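Local coordinates for protein cytochrome c class I (Sideroxydans lithotrophicus, PDB 4XXL) that binds heme c covalently and probably carries electrons between redox partners as a small class I cytochrome c shuttle, at residues A34-L37 against A38-N41; E63-R66 against G67-D70. One frame throughout, in Å; residues are numbered along the deposited sequence.

Two short-range contacts of one small cytochrome c illustrate how a helix end can be tied off beside a heme. Starting from the N terminus, interaction 1 comes first, on helix 31-40, and finishes that helix just ahead of the heme-attaching cysteines Cys43 and Cys46 and the iron ligand His47. Interaction 2 follows later, where helix 58-65 gives way through a tight turn to helix 71-81. The two are in series, neither nested nor crossed, and each closes only a local turn. They lie on opposite sides of the chain's centre, their nearest atoms about 16 Å apart, and both adjoin the heme: Asn41 borders its pocket, while Lys64 and Tyr65 hold a propionate.

Interaction 1: A34-L37 against A38-N41; sequences AKSL and AREN
The carbonyl oxygen of Leu37 is gripped twice by Asn41, once through the side chain and once through the backbone. The amide ND2 of Asn41 gives Leu37 O the straighter bond, 3.0 Å long with an N-H...O angle of 160°, and the oxygen lies near the plane of that amide. Asn41 N reaches Leu37 O only weakly, at 3.1 Å and a bent 131°. Asn41 is the first residue to leave helical geometry; with CG anti to its carbonyl carbon (chi1 -71°), the amide folds back along the helix end. Its ND2 also lies 3.5 Å from Leu37 CD1, where the two side chains meet at a slant. An alanine here would lack the amide and is likely to cost Leu37 O its straighter bond, leaving the weak one from Asn41 N to hold the end of the chain. Earlier in the helix, regular bonds such as Arg39 N to Lys35 O, 2.9 Å, continue it. The Arg39 chain bends at chi3, bringing its guanidinium over the preceding turn, one face above Lys35 O and Ser36 CA. A water at the guanidinium edge accepts from Arg39 NH2 at 3.0 Å and is also hydrogen-bonded to Ser36 OG. Ser36 OG approaches Glu40 OE2 to 3.5 Å. On the inner side, Leu37 packs on Leu110 and Ala34 on Trp113, both of helix 104-115, while Ala38 touches Cys43. This is the N-terminal helix of the cytochrome c fold, packed on the C-terminal helix and leading straight into the heme-attachment motif.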
# COMPACT_ATOMS: atom_id res chain seq x y z
N ALA A 34 10.09 -5.47 1.56
CA ALA A 34 8.90 -4.62 1.46
C ALA A 34 9.23 -3.11 1.48
O ALA A 34 8.77 -2.34 0.63
CB ALA A 34 7.92 -4.97 2.56
N LYS A 35 10.01 -2.67 2.47
CA LYS A 35 10.38 -1.26 2.58
C LYS A 35 11.24 -0.80 1.36
O LYS A 35 11.08 0.31 0.87
CB LYS A 35 11.09 -0.98 3.92
CG LYS A 35 10.23 -1.36 5.09
CD LYS A 35 10.72 -0.96 6.46
CE LYS A 35 10.34 0.48 6.69
NZ LYS A 35 10.75 0.83 8.08
N SER A 36 12.11 -1.67 0.86
CA SER A 36 12.85 -1.40 -0.35
C SER A 36 11.91 -1.13 -1.58
O SER A 36 12.05 -0.15 -2.32
CB SER A 36 13.83 -2.54 -0.62
OG SER A 36 14.48 -2.36 -1.86
N LEU A 37 10.93 -2.02 -1.77
CA LEU A 37 9.99 -1.85 -2.87
C LEU A 37 9.17 -0.54 -2.72
O LEU A 37 8.91 0.19 -3.70
CB LEU A 37 9.08 -3.07 -2.98
CG LEU A 37 8.27 -3.13 -4.27
CD1 LEU A 37 9.17 -3.31 -5.49
CD2 LEU A 37 7.25 -4.23 -4.21
N ALA A 38 8.76 -0.26 -1.48
CA ALA A 38 8.02 0.99 -1.18
C ALA A 38 8.89 2.22 -1.51
O ALA A 38 8.41 3.16 -2.14
CB ALA A 38 7.56 1.05 0.28
N ARG A 39 10.16 2.22 -1.13
CA ARG A 39 11.05 3.34 -1.39
C ARG A 39 11.20 3.55 -2.88
O ARG A 39 11.04 4.70 -3.36
CB ARG A 39 12.45 3.13 -0.79
CG ARG A 39 12.51 3.35 0.67
CD ARG A 39 13.95 3.37 1.19
NE ARG A 39 14.68 2.16 0.88
CZ ARG A 39 14.87 1.14 1.72
NH1 ARG A 39 14.40 1.14 2.96
NH2 ARG A 39 15.56 0.10 1.29
N GLU A 40 11.44 2.44 -3.60
CA GLU A 40 11.67 2.47 -5.02
C GLU A 40 10.51 2.97 -5.87
O GLU A 40 10.73 3.49 -6.93
CB GLU A 40 12.10 1.06 -5.51
CG GLU A 40 13.50 0.66 -5.07
CD GLU A 40 13.88 -0.79 -5.39
OE1 GLU A 40 13.02 -1.58 -5.88
OE2 GLU A 40 15.05 -1.15 -5.11
N ASN A 41 9.28 2.80 -5.37
CA ASN A 41 8.09 3.15 -6.13
C ASN A 41 7.30 4.33 -5.57
O ASN A 41 6.16 4.57 -5.87
CB ASN A 41 7.25 1.92 -6.28
CG ASN A 41 7.86 0.91 -7.21
OD1 ASN A 41 7.80 1.07 -8.43
ND2 ASN A 41 8.47 -0.13 -6.64
O HOH W 1 16.75 -0.37 -1.41

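Interaction 2: E63-R66 against G67-D70; sequences EKYR and GKAD. With HEC (heme c), chain B.
A type II beta turn from Tyr65 to Lys68, with Arg66 and Gly67 at its corners, leads out of helix 58-65, closed by Lys68 N bonding to Tyr65 O at 3.0 Å. Gly67, at its third position, has a positive phi of 82°, where a beta carbon would clash with Arg66 O. The Lys68 side chain leans back over the turn: CG lies anti to its carbonyl carbon (chi1 -65°), CD comes within 3.8 Å of Tyr65 CD1, the two chains crossing at a slant, and the extended run through CD carries CE to 3.5 Å from Lys64 O, before the chain bends at chi4 to place NZ. Tyr65 also packs against Ala71 and Leu75 of helix 71-81, while Arg66 makes a cation-pi contact with Trp118. Lys64 runs the other way, its chain extended from chi1 (164°) onward, to reach the heme. Lys64 and Tyr65 divide one heme propionate between them, an ammonium on one oxygen and a phenol on the other. The lysine charge probably offsets that of the carboxylate. Lys64 NZ donates to heme O1A at 2.7 Å, an oxygen lying in the plane of the Tyr65 ring at its edge, and Tyr65 OH donates to heme O2A at 2.6 Å.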
# COMPACT_ATOMS: atom_id res chain seq x y z
N GLU A 63 -5.54 -1.12 9.93
CA GLU A 63 -6.77 -1.13 10.81
C GLU A 63 -8.04 -1.28 9.97
O GLU A 63 -8.98 -2.04 10.31
CB GLU A 63 -6.83 0.12 11.67
CG GLU A 63 -5.78 0.18 12.75
CD GLU A 63 -5.57 1.57 13.37
OE1 GLU A 63 -5.96 2.64 12.81
OE2 GLU A 63 -4.95 1.59 14.46
N LYS A 64 -8.14 -0.56 8.86
CA LYS A 64 -9.30 -0.63 8.01
C LYS A 64 -9.55 -2.03 7.49
O LYS A 64 -10.65 -2.49 7.45
CB LYS A 64 -9.11 0.31 6.83
CG LYS A 64 -10.06 0.04 5.71
CD LYS A 64 -9.99 1.14 4.62
CE LYS A 64 -10.75 0.71 3.39
NZ LYS A 64 -10.53 1.58 2.19
N TYR A 65 -8.47 -2.74 7.19
CA TYR A 65 -8.62 -4.03 6.57
C TYR A 65 -8.49 -5.20 7.55
O TYR A 65 -8.65 -6.35 7.13
CB TYR A 65 -7.55 -4.23 5.46
CG TYR A 65 -8.00 -3.53 4.19
CD1 TYR A 65 -8.83 -4.19 3.30
CD2 TYR A 65 -7.66 -2.21 3.90
CE1 TYR A 65 -9.31 -3.56 2.16
CE2 TYR A 65 -8.13 -1.57 2.76
CZ TYR A 65 -8.96 -2.25 1.89
OH TYR A 65 -9.42 -1.61 0.75
N ARG A 66 -8.31 -4.93 8.83
CA ARG A 66 -8.04 -6.00 9.81
C ARG A 66 -9.18 -6.99 9.76
O ARG A 66 -10.38 -6.61 9.87
CB ARG A 66 -7.88 -5.40 11.22
CG ARG A 66 -7.32 -6.41 12.23
CD ARG A 66 -6.92 -5.76 13.52
NE ARG A 66 -8.09 -5.20 14.16
CZ ARG A 66 -8.00 -4.35 15.20
NH1 ARG A 66 -6.85 -4.07 15.72
NH2 ARG A 66 -9.10 -3.89 15.74
N GLY A 67 -8.83 -8.27 9.65
CA GLY A 67 -9.77 -9.40 9.60
C GLY A 67 -10.41 -9.69 8.28
O GLY A 67 -11.01 -10.74 8.11
N LYS A 68 -10.40 -8.74 7.32
CA LYS A 68 -11.08 -8.99 6.09
C LYS A 68 -10.51 -10.18 5.33
O LYS A 68 -9.30 -10.22 5.03
CB LYS A 68 -11.09 -7.76 5.17
CG LYS A 68 -11.86 -6.58 5.74
CD LYS A 68 -12.11 -5.47 4.72
CE LYS A 68 -12.82 -4.30 5.38
NZ LYS A 68 -14.18 -4.70 5.85
N ALA A 69 -11.37 -11.15 4.99
CA ALA A 69 -10.84 -12.37 4.36
C ALA A 69 -10.12 -12.09 3.04
O ALA A 69 -9.15 -12.77 2.71
CB ALA A 69 -11.99 -13.30 4.10
N ASP A 70 -10.59 -11.09 2.30
CA ASP A 70 -9.98 -10.78 1.00
C ASP A 70 -9.08 -9.56 1.01
O ASP A 70 -8.85 -8.94 -0.06
CB ASP A 70 -11.06 -10.58 -0.06
CG ASP A 70 -12.03 -9.49 0.27
OD1 ASP A 70 -11.98 -8.87 1.38
OD2 ASP A 70 -12.92 -9.23 -0.59
FE HEC B . -1.24 5.16 -1.94
CHA HEC B . -4.47 4.89 -0.68
CHB HEC B . -0.57 1.92 -0.95
CHC HEC B . 1.77 5.27 -3.64
CHD HEC B . -1.62 8.48 -2.35
NA HEC B . -2.36 3.69 -1.04
C1A HEC B . -3.60 3.82 -0.54
C2A HEC B . -3.91 2.61 0.14
C3A HEC B . -2.80 1.81 0.07
C4A HEC B . -1.80 2.50 -0.68
CMA HEC B . -2.58 0.46 0.68
CAA HEC B . -5.26 2.35 0.82
CBA HEC B . -6.22 1.77 -0.19
CGA HEC B . -7.55 1.34 0.40
O1A HEC B . -7.89 1.76 1.51
O2A HEC B . -8.23 0.45 -0.22
NB HEC B . 0.30 3.88 -2.24
C1B HEC B . 0.38 2.60 -1.75
C2B HEC B . 1.60 2.00 -2.18
C3B HEC B . 2.27 2.88 -2.94
C4B HEC B . 1.45 4.08 -3.01
CMB HEC B . 2.02 0.60 -1.86
CAB HEC B . 3.52 2.73 -3.72
CBB HEC B . 3.36 1.73 -4.71
NC HEC B . -0.11 6.67 -2.81
C1C HEC B . 1.06 6.42 -3.46
C2C HEC B . 1.52 7.70 -3.83
C3C HEC B . 0.64 8.69 -3.41
C4C HEC B . -0.42 7.96 -2.80
CMC HEC B . 2.84 7.90 -4.49
CAC HEC B . 0.79 10.19 -3.57
CBC HEC B . 1.02 10.72 -4.84
ND HEC B . -2.73 6.38 -1.65
C1D HEC B . -2.72 7.74 -1.84
C2D HEC B . -4.03 8.35 -1.51
C3D HEC B . -4.78 7.35 -1.07
C4D HEC B . -3.97 6.12 -1.11
CMD HEC B . -4.38 9.78 -1.63
CAD HEC B . -6.22 7.43 -0.54
CBD HEC B . -7.21 7.22 -1.64
CGD HEC B . -8.69 7.30 -1.23
O1D HEC B . -9.08 7.12 -0.04
O2D HEC B . -9.53 7.48 -2.15